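Local coordinates for N-acetylcysteine deacetylase (Bacillus subtilis, PDB 1YSJ), which probably catalyses the metal-dependent hydrolysis of N-acetylcysteine to cysteine and acetate, a step that lets the bacterium draw sulfur from S-(2-succino)cysteine, at residues I83-E87 with R142-K146; V175-G180 with I358-V363; K195-A201 with E343-E349; I224-A230 with I267-M273. The protein carries 1 engineered substitution. All coordinates share one frame; numbering follows the deposited sequence.

Interaction 1 (I83-E87 with R142-K146)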
loop_
_atom_site.group_PDB
_atom_site.type_symbol
_atom_site.label_atom_id
_atom_site.label_comp_id
_atom_site.label_asym_id
_atom_site.label_seq_id
_atom_site.Cartn_x
_atom_site.Cartn_y
_atom_site.Cartn_z
ATOM N N ILE A 83 -9.183 -8.546 50.652
ATOM C CA ILE A 83 -8.822 -9.046 51.981
ATOM C C ILE A 83 -8.564 -7.872 52.918
ATOM O O ILE A 83 -7.652 -7.068 52.697
ATOM C CB ILE A 83 -7.600 -10.009 51.942
ATOM C CG1 ILE A 83 -7.978 -11.309 51.222
ATOM C CG2 ILE A 83 -7.101 -10.317 53.351
ATOM C CD1 ILE A 83 -6.811 -12.124 50.747
ATOM N N LYS A 84 -9.388 -7.780 53.958
ATOM C CA LYS A 84 -9.287 -6.707 54.938
ATOM C C LYS A 84 -8.434 -7.141 56.118
ATOM O O LYS A 84 -8.555 -8.265 56.605
ATOM C CB LYS A 84 -10.676 -6.285 55.430
ATOM C CG LYS A 84 -11.686 -6.041 54.317
ATOM C CD LYS A 84 -13.082 -5.781 54.870
ATOM C CE LYS A 84 -13.428 -4.304 54.852
ATOM N NZ LYS A 84 -13.676 -3.848 53.458
ATOM N N GLY A 85 -7.564 -6.244 56.567
ATOM C CA GLY A 85 -6.833 -6.436 57.813
ATOM C C GLY A 85 -7.752 -6.196 58.995
ATOM O O GLY A 85 -8.949 -5.948 58.820
ATOM N N ARG A 86 -7.198 -6.268 60.201
ATOM C CA ARG A 86 -7.996 -6.098 61.421
ATOM C C ARG A 86 -7.988 -4.650 61.933
ATOM O O ARG A 86 -8.609 -4.330 62.949
ATOM C CB ARG A 86 -7.555 -7.098 62.499
ATOM C CG ARG A 86 -7.559 -8.566 62.033
ATOM C CD ARG A 86 -8.913 -9.006 61.450
ATOM N NE ARG A 86 -9.935 -9.190 62.482
ATOM C CZ ARG A 86 -11.223 -9.429 62.246
ATOM N NH1 ARG A 86 -11.680 -9.514 61.003
ATOM N NH2 ARG A 86 -12.063 -9.581 63.263
ATOM N N GLU A 87 -7.283 -3.787 61.207
ATOM C CA GLU A 87 -7.281 -2.348 61.449
ATOM C C GLU A 87 -7.878 -1.628 60.247
ATOM O O GLU A 87 -7.727 -2.082 59.107
ATOM C CB GLU A 87 -5.852 -1.832 61.638
ATOM C CG GLU A 87 -5.151 -2.248 62.922
ATOM C CD GLU A 87 -3.891 -1.426 63.192
ATOM O OE1 GLU A 87 -3.481 -0.638 62.309
ATOM O OE2 GLU A 87 -3.315 -1.561 64.293
ATOM N N ARG A 142 -4.141 -11.778 58.126
ATOM C CA ARG A 142 -4.963 -10.563 58.219
ATOM C C ARG A 142 -4.579 -9.637 59.369
ATOM O O ARG A 142 -4.723 -8.419 59.256
ATOM C CB ARG A 142 -6.448 -10.926 58.318
ATOM C CG ARG A 142 -7.008 -11.567 57.064
ATOM C CD ARG A 142 -8.378 -12.147 57.320
ATOM N NE ARG A 142 -8.899 -12.855 56.154
ATOM C CZ ARG A 142 -9.709 -12.321 55.244
ATOM N NH1 ARG A 142 -10.099 -11.058 55.348
ATOM N NH2 ARG A 142 -10.131 -13.052 54.224
ATOM N N ALA A 143 -4.091 -10.215 60.466
ATOM C CA ALA A 143 -3.630 -9.440 61.622
ATOM C C ALA A 143 -2.396 -8.583 61.311
ATOM O O ALA A 143 -2.153 -7.575 61.979
ATOM C CB ALA A 143 -3.365 -10.357 62.812
ATOM N N GLU A 144 -1.628 -8.987 60.300
ATOM C CA GLU A 144 -0.430 -8.252 59.875
ATOM C C GLU A 144 -0.751 -7.090 58.933
ATOM O O GLU A 144 0.061 -6.175 58.773
ATOM C CB GLU A 144 0.574 -9.191 59.201
ATOM C CG GLU A 144 1.200 -10.228 60.128
ATOM C CD GLU A 144 2.266 -11.066 59.435
ATOM O OE1 GLU A 144 2.107 -12.309 59.381
ATOM O OE2 GLU A 144 3.258 -10.481 58.937
ATOM N N LEU A 145 -1.927 -7.131 58.310
ATOM C CA LEU A 145 -2.319 -6.102 57.349
ATOM C C LEU A 145 -2.875 -4.851 58.020
ATOM O O LEU A 145 -3.897 -4.905 58.711
ATOM C CB LEU A 145 -3.331 -6.654 56.338
ATOM C CG LEU A 145 -2.900 -7.778 55.389
ATOM C CD1 LEU A 145 -4.095 -8.261 54.574
ATOM C CD2 LEU A 145 -1.765 -7.336 54.471
ATOM N N LYS A 146 -2.195 -3.727 57.809
ATOM C CA LYS A 146 -2.655 -2.434 58.312
ATOM C C LYS A 146 -3.530 -1.757 57.255
ATOM O O LYS A 146 -3.261 -0.638 56.805
ATOM C CB LYS A 146 -1.472 -1.536 58.709
ATOM C CG LYS A 146 -0.387 -2.198 59.560
ATOM C CD LYS A 146 -0.866 -2.545 60.963
ATOM C CE LYS A 146 0.299 -2.597 61.952
ATOM N NZ LYS A 146 1.409 -3.493 61.507
HETATM O O HOH W 1 -11.841 -9.367 54.066
HETATM O O HOH W 2 -4.563 -5.894 61.041
#
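Ile-83 and Leu-145 form the closely packed half of this contact, where the end of strand 79-84 meets the turn between helix 124-139 and strand 148-154. CG2 of Ile-83 lies 3.8 Å from CD1 of Leu-145, and the same methyl rises over one face of the Arg-142 guanidinium, 3.7 Å from NH1 and displaced toward the rim of the group. It gets there because CG2 stands anti to the backbone N of Ile-83, with CG1 at chi1 -68°. The pair is also packed by Leu-138 of helix 124-139, which meets Leu-145, and Ala-135, which meets Ile-83. The extended Arg-142 side chain crosses that of Ile-83 at about a right angle. NH1 of Arg-142 gives a weak, bent bond of 3.4 Å to Lys-84 O and a firmer one of 2.7 Å to a water that also accepts from Lys-84 N, while NH2 is held by Asn-139. Gly-85 brings its CA to 3.2 Å from Arg-142 O, close enough for a CA-H...O contact, and a second such contact runs to Leu-145 O.

The solvent side is looser. Arg-86 N reaches Arg-142 O only weakly and gives a shorter bond, 2.8 Å, to a second water, which can donate onward to Leu-145 O or Arg-142 O. Glu-87 and Lys-146 run side by side, OE1 of Glu-87 touching CD of Lys-146 at 3.5 Å, yet Glu-87 OE1 and Lys-146 NZ remain 5.7 Å apart. The chemistry implies a junction made by apolar packing, CA-H...O contacts, weak direct bonds and water bridges, with charge pairing at most a long-range influence.

Interaction 2 (V175-G180 with I358-V363)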
loop_
_atom_site.group_PDB
_atom_site.type_symbol
_atom_site.label_atom_id
_atom_site.label_comp_id
_atom_site.label_asym_id
_atom_site.label_seq_id
_atom_site.Cartn_x
_atom_site.Cartn_y
_atom_site.Cartn_z
ATOM N N VAL A 175 -8.273 3.524 46.418
ATOM C CA VAL A 175 -7.007 2.781 46.395
ATOM C C VAL A 175 -5.797 3.730 46.357
ATOM O O VAL A 175 -5.735 4.635 45.528
ATOM C CB VAL A 175 -6.965 1.762 45.219
ATOM C CG1 VAL A 175 -5.630 1.042 45.158
ATOM C CG2 VAL A 175 -8.085 0.737 45.356
ATOM N N SER A 176 -4.844 3.506 47.260
ATOM C CA SER A 176 -3.667 4.361 47.410
ATOM C C SER A 176 -2.514 3.973 46.495
ATOM O O SER A 176 -1.767 4.835 46.037
ATOM C CB SER A 176 -3.173 4.341 48.860
ATOM O OG SER A 176 -4.144 4.875 49.738
ATOM N N ALA A 177 -2.362 2.674 46.251
ATOM C CA ALA A 177 -1.253 2.158 45.450
ATOM C C ALA A 177 -1.640 0.888 44.720
ATOM O O ALA A 177 -2.498 0.142 45.181
ATOM C CB ALA A 177 -0.046 1.903 46.327
ATOM N N ILE A 178 -0.992 0.647 43.583
ATOM C CA ILE A 178 -1.227 -0.559 42.790
ATOM C C ILE A 178 0.081 -1.246 42.393
ATOM O O ILE A 178 1.059 -0.597 42.001
ATOM C CB ILE A 178 -2.116 -0.283 41.538
ATOM C CG1 ILE A 178 -2.489 -1.606 40.847
ATOM C CG2 ILE A 178 -1.434 0.718 40.573
ATOM C CD1 ILE A 178 -3.762 -1.557 40.035
ATOM N N PHE A 179 0.084 -2.571 42.491
ATOM C CA PHE A 179 1.283 -3.344 42.221
ATOM C C PHE A 179 1.006 -4.481 41.251
ATOM O O PHE A 179 -0.092 -5.042 41.227
ATOM C CB PHE A 179 1.889 -3.845 43.534
ATOM C CG PHE A 179 2.109 -2.752 44.538
ATOM C CD1 PHE A 179 1.171 -2.510 45.541
ATOM C CD2 PHE A 179 3.230 -1.935 44.457
ATOM C CE1 PHE A 179 1.364 -1.480 46.462
ATOM C CE2 PHE A 179 3.431 -0.902 45.373
ATOM C CZ PHE A 179 2.499 -0.675 46.375
ATOM N N GLY A 180 2.009 -4.802 40.442
ATOM C CA GLY A 180 1.866 -5.821 39.419
ATOM C C GLY A 180 3.194 -6.431 39.038
ATOM O O GLY A 180 4.254 -5.955 39.444
ATOM N N ILE A 358 -3.087 6.632 39.996
ATOM C CA ILE A 358 -2.552 6.445 41.346
ATOM C C ILE A 358 -1.100 5.951 41.307
ATOM O O ILE A 358 -0.675 5.399 40.292
ATOM C CB ILE A 358 -3.423 5.459 42.198
ATOM C CG1 ILE A 358 -3.525 4.085 41.533
ATOM C CG2 ILE A 358 -4.812 6.055 42.488
ATOM C CD1 ILE A 358 -3.901 2.974 42.485
ATOM N N PRO A 359 -0.339 6.148 42.411
ATOM C CA PRO A 359 1.030 5.637 42.514
ATOM C C PRO A 359 1.078 4.126 42.338
ATOM O O PRO A 359 0.198 3.416 42.833
ATOM C CB PRO A 359 1.432 6.008 43.948
ATOM C CG PRO A 359 0.583 7.149 44.299
ATOM C CD PRO A 359 -0.728 6.878 43.632
ATOM N N GLY A 360 2.095 3.638 41.636
ATOM C CA GLY A 360 2.201 2.207 41.361
ATOM C C GLY A 360 3.612 1.689 41.181
ATOM O O GLY A 360 4.542 2.461 40.931
ATOM N N PHE A 361 3.764 0.374 41.307
ATOM C CA PHE A 361 5.038 -0.288 41.064
ATOM C C PHE A 361 4.859 -1.620 40.328
ATOM O O PHE A 361 4.081 -2.479 40.745
ATOM C CB PHE A 361 5.797 -0.496 42.377
ATOM C CG PHE A 361 7.287 -0.415 42.232
ATOM C CD1 PHE A 361 7.944 0.810 42.344
ATOM C CD2 PHE A 361 8.039 -1.558 41.979
ATOM C CE1 PHE A 361 9.325 0.897 42.208
ATOM C CE2 PHE A 361 9.429 -1.480 41.840
ATOM C CZ PHE A 361 10.070 -0.252 41.953
ATOM N N PHE A 362 5.603 -1.781 39.240
ATOM C CA PHE A 362 5.524 -2.959 38.391
ATOM C C PHE A 362 6.902 -3.609 38.317
ATOM O O PHE A 362 7.888 -2.947 37.988
ATOM C CB PHE A 362 5.055 -2.532 36.998
ATOM C CG PHE A 362 4.593 -3.665 36.121
ATOM C CD1 PHE A 362 3.326 -4.220 36.285
ATOM C CD2 PHE A 362 5.409 -4.147 35.102
ATOM C CE1 PHE A 362 2.885 -5.256 35.457
ATOM C CE2 PHE A 362 4.982 -5.183 34.267
ATOM C CZ PHE A 362 3.719 -5.734 34.444
ATOM N N VAL A 363 6.973 -4.901 38.618
ATOM C CA VAL A 363 8.265 -5.600 38.658
ATOM C C VAL A 363 8.386 -6.745 37.647
ATOM O O VAL A 363 7.379 -7.313 37.211
ATOM C CB VAL A 363 8.593 -6.140 40.078
ATOM C CG1 VAL A 363 8.734 -5.000 41.068
ATOM C CG2 VAL A 363 7.541 -7.149 40.549
#
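At the apolar centre, CD1 of Ile-358 packs against Val-175 CG1 at 3.7 Å and Ile-178 CB at 3.8 Å, where two neighbouring parallel strands of the mixed sheet in the metal-binding domain come together. The axes of segments 175-180 and 360-363 come within 4.8 Å, their directions 9° apart. Ile-358 sends CG1 between its own backbone N and carbonyl carbon (chi1 59°), which carries CD1 in over strand 175-184 and across the Ile-178 side chain at about a right angle.

On the other face of the sheet, Phe-179 turns its ring edge to Phe-361, with CB of Phe-361 near the ring plane at 3.6 Å from CD2 of Phe-179. The Phe-179 ring is further packed by Phe-392 of helix 384-402, and Phe-324 meets it edge-to-face. Back on the Ile-178 face, the Phe-362 ring meets Gly-180 obliquely, CD1 of Phe-362 3.5 Å from C of Gly-180. The side chain of Phe-362 comes within about 4 Å, nearest atoms, of that of His-182, which binds nickel.

Outward from the side chains, the backbones are joined by alternating parallel-sheet bonds. Ile-178 N donates to Pro-359 O in the carbonyl plane, and Phe-361 N answers to Ile-178 O. Gly-180 N then uses Phe-361 O, also in plane. CA-H...O contacts accompany the ladder, as from Ala-177 CA to Pro-359 O. On its far side strand 175-184 bonds to strand 91-97. The last rung runs from Val-363 N to Gly-180 O, 3.0 Å long, with its donor tilted 28° from the carbonyl plane.

Interaction 3 (K195-A201 with E343-E349)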
loop_
_atom_site.group_PDB
_atom_site.type_symbol
_atom_site.label_atom_id
_atom_site.label_comp_id
_atom_site.label_asym_id
_atom_site.label_seq_id
_atom_site.Cartn_x
_atom_site.Cartn_y
_atom_site.Cartn_z
ATOM N N LYS A 195 13.144 -1.259 39.264
ATOM C CA LYS A 195 13.613 0.108 38.982
ATOM C C LYS A 195 12.517 1.157 39.211
ATOM O O LYS A 195 11.330 0.867 39.044
ATOM C CB LYS A 195 14.188 0.229 37.560
ATOM C CG LYS A 195 13.147 0.376 36.446
ATOM C CD LYS A 195 13.783 0.494 35.054
ATOM C CE LYS A 195 14.618 1.765 34.881
ATOM N NZ LYS A 195 13.820 3.017 35.011
ATOM N N GLU A 196 12.921 2.367 39.596
ATOM C CA GLU A 196 12.002 3.506 39.643
ATOM C C GLU A 196 11.899 4.148 38.253
ATOM O O GLU A 196 12.785 3.976 37.414
ATOM C CB GLU A 196 12.405 4.527 40.736
ATOM C CG GLU A 196 13.673 5.345 40.466
ATOM C CD GLU A 196 14.271 6.001 41.727
ATOM O OE1 GLU A 196 13.533 6.623 42.527
ATOM O OE2 GLU A 196 15.504 5.910 41.908
ATOM N N GLY A 197 10.804 4.862 38.009
ATOM C CA GLY A 197 10.591 5.545 36.738
ATOM C C GLY A 197 10.186 4.624 35.598
ATOM O O GLY A 197 9.590 3.565 35.832
ATOM N N PRO A 198 10.518 5.020 34.351
ATOM C CA PRO A 198 10.092 4.340 33.122
ATOM C C PRO A 198 10.625 2.914 32.993
ATOM O O PRO A 198 11.841 2.695 33.048
ATOM C CB PRO A 198 10.677 5.221 32.008
ATOM C CG PRO A 198 10.987 6.529 32.665
ATOM C CD PRO A 198 11.363 6.189 34.058
ATOM N N LEU A 199 9.711 1.962 32.819
ATOM C CA LEU A 199 10.063 0.553 32.662
ATOM C C LEU A 199 9.694 0.042 31.273
ATOM O O LEU A 199 10.465 -0.683 30.642
ATOM C CB LEU A 199 9.376 -0.298 33.741
ATOM C CG LEU A 199 9.620 -1.813 33.732
ATOM C CD1 LEU A 199 11.065 -2.138 34.071
ATOM C CD2 LEU A 199 8.684 -2.518 34.690
HETATM N N MSE A 200 8.504 0.415 30.812
HETATM C CA MSE A 200 7.987 -0.040 29.525
HETATM C C MSE A 200 7.498 1.142 28.713
HETATM O O MSE A 200 6.967 2.101 29.261
HETATM C CB MSE A 200 6.858 -1.057 29.716
HETATM C CG MSE A 200 7.245 -2.239 30.579
HETATM SE SE MSE A 200 5.852 -3.571 30.681
HETATM C CE MSE A 200 6.010 -4.322 28.860
ATOM N N ALA A 201 7.680 1.058 27.403
ATOM C CA ALA A 201 7.431 2.177 26.507
ATOM C C ALA A 201 5.955 2.547 26.390
ATOM O O ALA A 201 5.070 1.709 26.565
ATOM C CB ALA A 201 8.010 1.875 25.129
ATOM N N GLU A 343 15.761 -3.993 33.467
ATOM C CA GLU A 343 15.986 -3.521 32.106
ATOM C C GLU A 343 14.657 -3.097 31.493
ATOM O O GLU A 343 13.620 -3.718 31.748
ATOM C CB GLU A 343 16.628 -4.619 31.259
ATOM C CG GLU A 343 18.084 -4.919 31.626
ATOM C CD GLU A 343 18.660 -6.118 30.882
ATOM O OE1 GLU A 343 19.898 -6.283 30.904
ATOM O OE2 GLU A 343 17.882 -6.895 30.279
ATOM N N GLN A 344 14.689 -2.040 30.689
ATOM C CA GLN A 344 13.478 -1.541 30.041
ATOM C C GLN A 344 12.967 -2.482 28.947
ATOM O O GLN A 344 13.740 -3.224 28.339
ATOM C CB GLN A 344 13.692 -0.131 29.491
ATOM C CG GLN A 344 13.664 0.955 30.563
ATOM C CD GLN A 344 14.110 2.324 30.048
ATOM O OE1 GLN A 344 13.592 3.354 30.474
ATOM N NE2 GLN A 344 15.071 2.334 29.132
ATOM N N SER A 345 11.658 -2.457 28.723
ATOM C CA SER A 345 11.039 -3.253 27.675
ATOM C C SER A 345 10.396 -2.337 26.629
ATOM O O SER A 345 9.762 -1.341 26.981
ATOM C CB SER A 345 10.001 -4.211 28.269
ATOM O OG SER A 345 9.497 -5.106 27.287
ATOM N N PRO A 346 10.569 -2.668 25.333
ATOM C CA PRO A 346 9.959 -1.898 24.248
ATOM C C PRO A 346 8.442 -2.095 24.156
ATOM O O PRO A 346 7.763 -1.316 23.489
ATOM C CB PRO A 346 10.632 -2.463 22.990
ATOM C CG PRO A 346 11.794 -3.273 23.480
ATOM C CD PRO A 346 11.364 -3.789 24.807
ATOM N N GLY A 347 7.924 -3.125 24.821
ATOM C CA GLY A 347 6.497 -3.426 24.795
ATOM C C GLY A 347 5.674 -2.501 25.674
ATOM O O GLY A 347 6.212 -1.784 26.513
ATOM N N GLY A 348 4.362 -2.520 25.469
ATOM C CA GLY A 348 3.434 -1.708 26.245
ATOM C C GLY A 348 2.559 -2.578 27.122
ATOM O O GLY A 348 2.194 -3.691 26.742
ATOM N N GLU A 349 2.233 -2.075 28.306
ATOM C CA GLU A 349 1.400 -2.803 29.248
ATOM C C GLU A 349 0.298 -1.865 29.724
ATOM O O GLU A 349 0.568 -0.711 30.056
ATOM C CB GLU A 349 2.247 -3.296 30.423
ATOM C CG GLU A 349 2.114 -4.795 30.726
ATOM C CD GLU A 349 0.864 -5.156 31.529
ATOM O OE1 GLU A 349 0.737 -6.335 31.929
ATOM O OE2 GLU A 349 0.008 -4.275 31.764
HETATM O O HOH W 3 3.346 0.901 28.543
#
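This is a backbone-bridged junction, with Met-200 opposite Ser-345, where the first part of strand 197-211 meets the loop between strand 338-341 and helix 351-355. Strand 197-211 belongs to the four-stranded antiparallel sheet of this M20 peptidase, whereas the loop leads back toward the nickel site. Two nearly axial bonds make the bridge: Ser-345 N donates to Leu-199 O at 2.9 Å, and Ala-201 N to Ser-345 O at 3.2 Å.

Selenomethionine Met-200 carries most of the side-chain contact. With CG anti to its carbonyl carbon and the chain bent at its end (chi3 73°), SE of Met-200 passes Glu-349 at a slant, 3.6 Å from CB of Glu-349, while Met-200 CE folds back to 3.5 Å from Gly-347 O. CB of Met-200 lies 3.3 Å from Gly-347 O. The selenium thus packs on the aliphatic part of Glu-349. The carboxylate beyond it forms a salt bridge with Arg-95 and caps Phe-351 N through OE2. The Glu-349 side chain comes within about 5 Å of a bound nickel, nearest atoms.

At the other end, Lys-195 NZ folds back to bridge the carbonyl oxygens of Glu-196 and Pro-198 where the strand begins. Between Ala-201 and Glu-349, a water completes the join, donating to Ala-201 O at 2.7 Å and accepting from Glu-349 N at 3.2 Å.

Interaction 4 (I224-A230 with I267-M273)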
loop_
_atom_site.group_PDB
_atom_site.type_symbol
_atom_site.label_atom_id
_atom_site.label_comp_id
_atom_site.label_asym_id
_atom_site.label_seq_id
_atom_site.Cartn_x
_atom_site.Cartn_y
_atom_site.Cartn_z
ATOM N N ILE A 224 0.814 15.753 -9.868
ATOM C CA ILE A 224 1.210 15.638 -8.456
ATOM C C ILE A 224 2.138 14.440 -8.221
ATOM O O ILE A 224 2.040 13.421 -8.912
ATOM C CB ILE A 224 -0.027 15.576 -7.495
ATOM C CG1 ILE A 224 0.401 15.692 -6.025
ATOM C CG2 ILE A 224 -0.872 14.319 -7.743
ATOM C CD1 ILE A 224 1.070 17.008 -5.674
ATOM N N ASP A 225 3.040 14.569 -7.249
ATOM C CA ASP A 225 3.893 13.451 -6.848
ATOM C C ASP A 225 3.807 13.169 -5.341
ATOM O O ASP A 225 4.686 13.583 -4.578
ATOM C CB ASP A 225 5.345 13.691 -7.284
ATOM C CG ASP A 225 6.095 12.396 -7.575
ATOM O OD1 ASP A 225 5.597 11.304 -7.213
ATOM O OD2 ASP A 225 7.191 12.473 -8.171
ATOM N N PRO A 226 2.739 12.467 -4.905
ATOM C CA PRO A 226 2.608 12.078 -3.497
ATOM C C PRO A 226 3.565 10.956 -3.079
ATOM O O PRO A 226 3.922 10.866 -1.900
ATOM C CB PRO A 226 1.159 11.596 -3.403
ATOM C CG PRO A 226 0.827 11.130 -4.763
ATOM C CD PRO A 226 1.586 12.014 -5.708
ATOM N N ILE A 227 3.969 10.121 -4.037
ATOM C CA ILE A 227 4.861 8.983 -3.784
ATOM C C ILE A 227 6.259 9.448 -3.382
ATOM O O ILE A 227 6.810 8.981 -2.380
ATOM C CB ILE A 227 4.972 8.048 -5.016
ATOM C CG1 ILE A 227 3.588 7.578 -5.484
ATOM C CG2 ILE A 227 5.901 6.867 -4.725
ATOM C CD1 ILE A 227 3.030 6.392 -4.738
ATOM N N ALA A 228 6.819 10.362 -4.171
ATOM C CA ALA A 228 8.118 10.963 -3.884
ATOM C C ALA A 228 8.116 11.653 -2.520
ATOM O O ALA A 228 9.087 11.552 -1.770
ATOM C CB ALA A 228 8.509 11.950 -4.989
ATOM N N ALA A 229 7.025 12.353 -2.215
ATOM C CA ALA A 229 6.809 12.934 -0.896
ATOM C C ALA A 229 6.801 11.843 0.181
ATOM O O ALA A 229 7.509 11.947 1.182
ATOM C CB ALA A 229 5.506 13.734 -0.869
ATOM N N ALA A 230 6.018 10.792 -0.046
ATOM C CA ALA A 230 5.926 9.678 0.900
ATOM C C ALA A 230 7.284 9.019 1.166
ATOM O O ALA A 230 7.588 8.668 2.305
ATOM C CB ALA A 230 4.904 8.649 0.425
ATOM N N ILE A 267 -1.321 7.264 -12.299
ATOM C CA ILE A 267 -0.693 8.090 -11.265
ATOM C C ILE A 267 -1.642 8.238 -10.072
ATOM O O ILE A 267 -2.760 8.737 -10.229
ATOM C CB ILE A 267 -0.305 9.495 -11.802
ATOM C CG1 ILE A 267 0.446 9.379 -13.135
ATOM C CG2 ILE A 267 0.527 10.262 -10.769
ATOM C CD1 ILE A 267 0.255 10.571 -14.070
ATOM N N PRO A 268 -1.203 7.792 -8.877
ATOM C CA PRO A 268 -2.029 7.852 -7.665
ATOM C C PRO A 268 -2.232 9.273 -7.138
ATOM O O PRO A 268 -1.322 10.102 -7.213
ATOM C CB PRO A 268 -1.234 7.018 -6.657
ATOM C CG PRO A 268 0.175 7.108 -7.126
ATOM C CD PRO A 268 0.116 7.184 -8.616
ATOM N N ASP A 269 -3.427 9.542 -6.616
ATOM C CA ASP A 269 -3.739 10.839 -6.023
ATOM C C ASP A 269 -3.207 10.925 -4.593
ATOM O O ASP A 269 -2.758 11.985 -4.152
ATOM C CB ASP A 269 -5.250 11.095 -6.043
ATOM C CG ASP A 269 -5.775 11.456 -7.433
ATOM O OD1 ASP A 269 -6.832 12.122 -7.509
ATOM O OD2 ASP A 269 -5.146 11.081 -8.450
ATOM N N GLN A 270 -3.248 9.798 -3.885
ATOM C CA GLN A 270 -2.879 9.746 -2.471
ATOM C C GLN A 270 -1.760 8.761 -2.164
ATOM O O GLN A 270 -1.507 7.820 -2.919
ATOM C CB GLN A 270 -4.093 9.373 -1.616
ATOM C CG GLN A 270 -5.116 10.477 -1.433
ATOM C CD GLN A 270 -6.178 10.120 -0.406
ATOM O OE1 GLN A 270 -6.006 9.197 0.392
ATOM N NE2 GLN A 270 -7.283 10.856 -0.421
ATOM N N ALA A 271 -1.096 9.000 -1.038
ATOM C CA ALA A 271 -0.229 8.021 -0.404
ATOM C C ALA A 271 -0.510 8.052 1.097
ATOM O O ALA A 271 -0.519 9.120 1.710
ATOM C CB ALA A 271 1.231 8.329 -0.690
ATOM N N GLU A 272 -0.767 6.885 1.682
ATOM C CA GLU A 272 -0.983 6.800 3.124
ATOM C C GLU A 272 0.035 5.910 3.824
ATOM O O GLU A 272 0.541 4.944 3.248
ATOM C CB GLU A 272 -2.423 6.380 3.469
ATOM C CG GLU A 272 -2.813 4.954 3.075
ATOM C CD GLU A 272 -4.227 4.574 3.510
ATOM O OE1 GLU A 272 -4.979 5.458 3.978
ATOM O OE2 GLU A 272 -4.588 3.383 3.383
HETATM N N MSE A 273 0.347 6.266 5.065
HETATM C CA MSE A 273 1.203 5.450 5.912
HETATM C C MSE A 273 0.737 5.488 7.362
HETATM O O MSE A 273 0.141 6.473 7.809
HETATM C CB MSE A 273 2.672 5.875 5.794
HETATM C CG MSE A 273 3.007 7.245 6.365
HETATM SE SE MSE A 273 4.824 7.800 5.902
HETATM C CE MSE A 273 4.524 8.257 4.054
#
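Ile-224 begins the contact by setting its carbonyl oxygen 4.0 Å from CG2 of Ile-267, a loose touch at the partly exposed end of the contact. Next, Asp-225 takes the N-cap position of helix 226-237, its OD1 accepting a weak but straight bond from Ala-228 N; the same oxygen is bonded to Gln-238 of the second subunit. The helix begins at Pro-226, directly after this cap.

Pro-226 is wedged against the approach to strand 270-278. CG of Pro-226 lies 3.4 Å from Pro-268 O and 3.7 Å from Asp-269 O, so a hydrocarbon ring edge, rather than a donor, faces these carbonyl oxygens. CB of Pro-226 is directed onward to the methyl of Ala-271. One residue later, Ile-227 reaches back with CD1 to CG of Pro-268 at 3.8 Å, the two side chains crossing at about a right angle. Ile-227 also packs on Ile-255, and Pro-268 on Thr-256, both of the second subunit.

A turn after Pro-226, Ala-230 again faces the strand. CB of Ala-230 sits 3.9 Å from Ala-271 CB and 3.7 Å from CE of selenomethionine Met-273. The bend at Met-273 chi3 (75°) brings CE of Met-273 against Ala-230, where it also meets the carbonyl oxygen. The axes of segments 226-230 and 270-273 come within 7.8 Å, 25° apart, consistent with the small alanine side chains between them. Such a helix laid on one face of a four-stranded antiparallel sheet, next to a subunit interface, is characteristic of the dimerisation domain of M20 peptidases.

In the fold
Interactions 1 and 2 reach the same mixed sheet, yet one joins a strand end to a loop at a partly exposed, water-threaded place while the other lies in the buried interior, joined by regular strand bonds. Interaction 3, partly buried, touches interaction 2 directly, with Phe-362 packing on Leu-199, Met-200 and Glu-349, and these two contacts approach the nickel site. Interactions 3 and 4 share the antiparallel sheet at distant places, their centres 36 Å apart; backbone bonds, a water and selenomethionine packing serve the former, apolar side chains the buried latter. Interaction 4 is also the one the second subunit reaches. It lies about 64 Å from interaction 1, centre to centre.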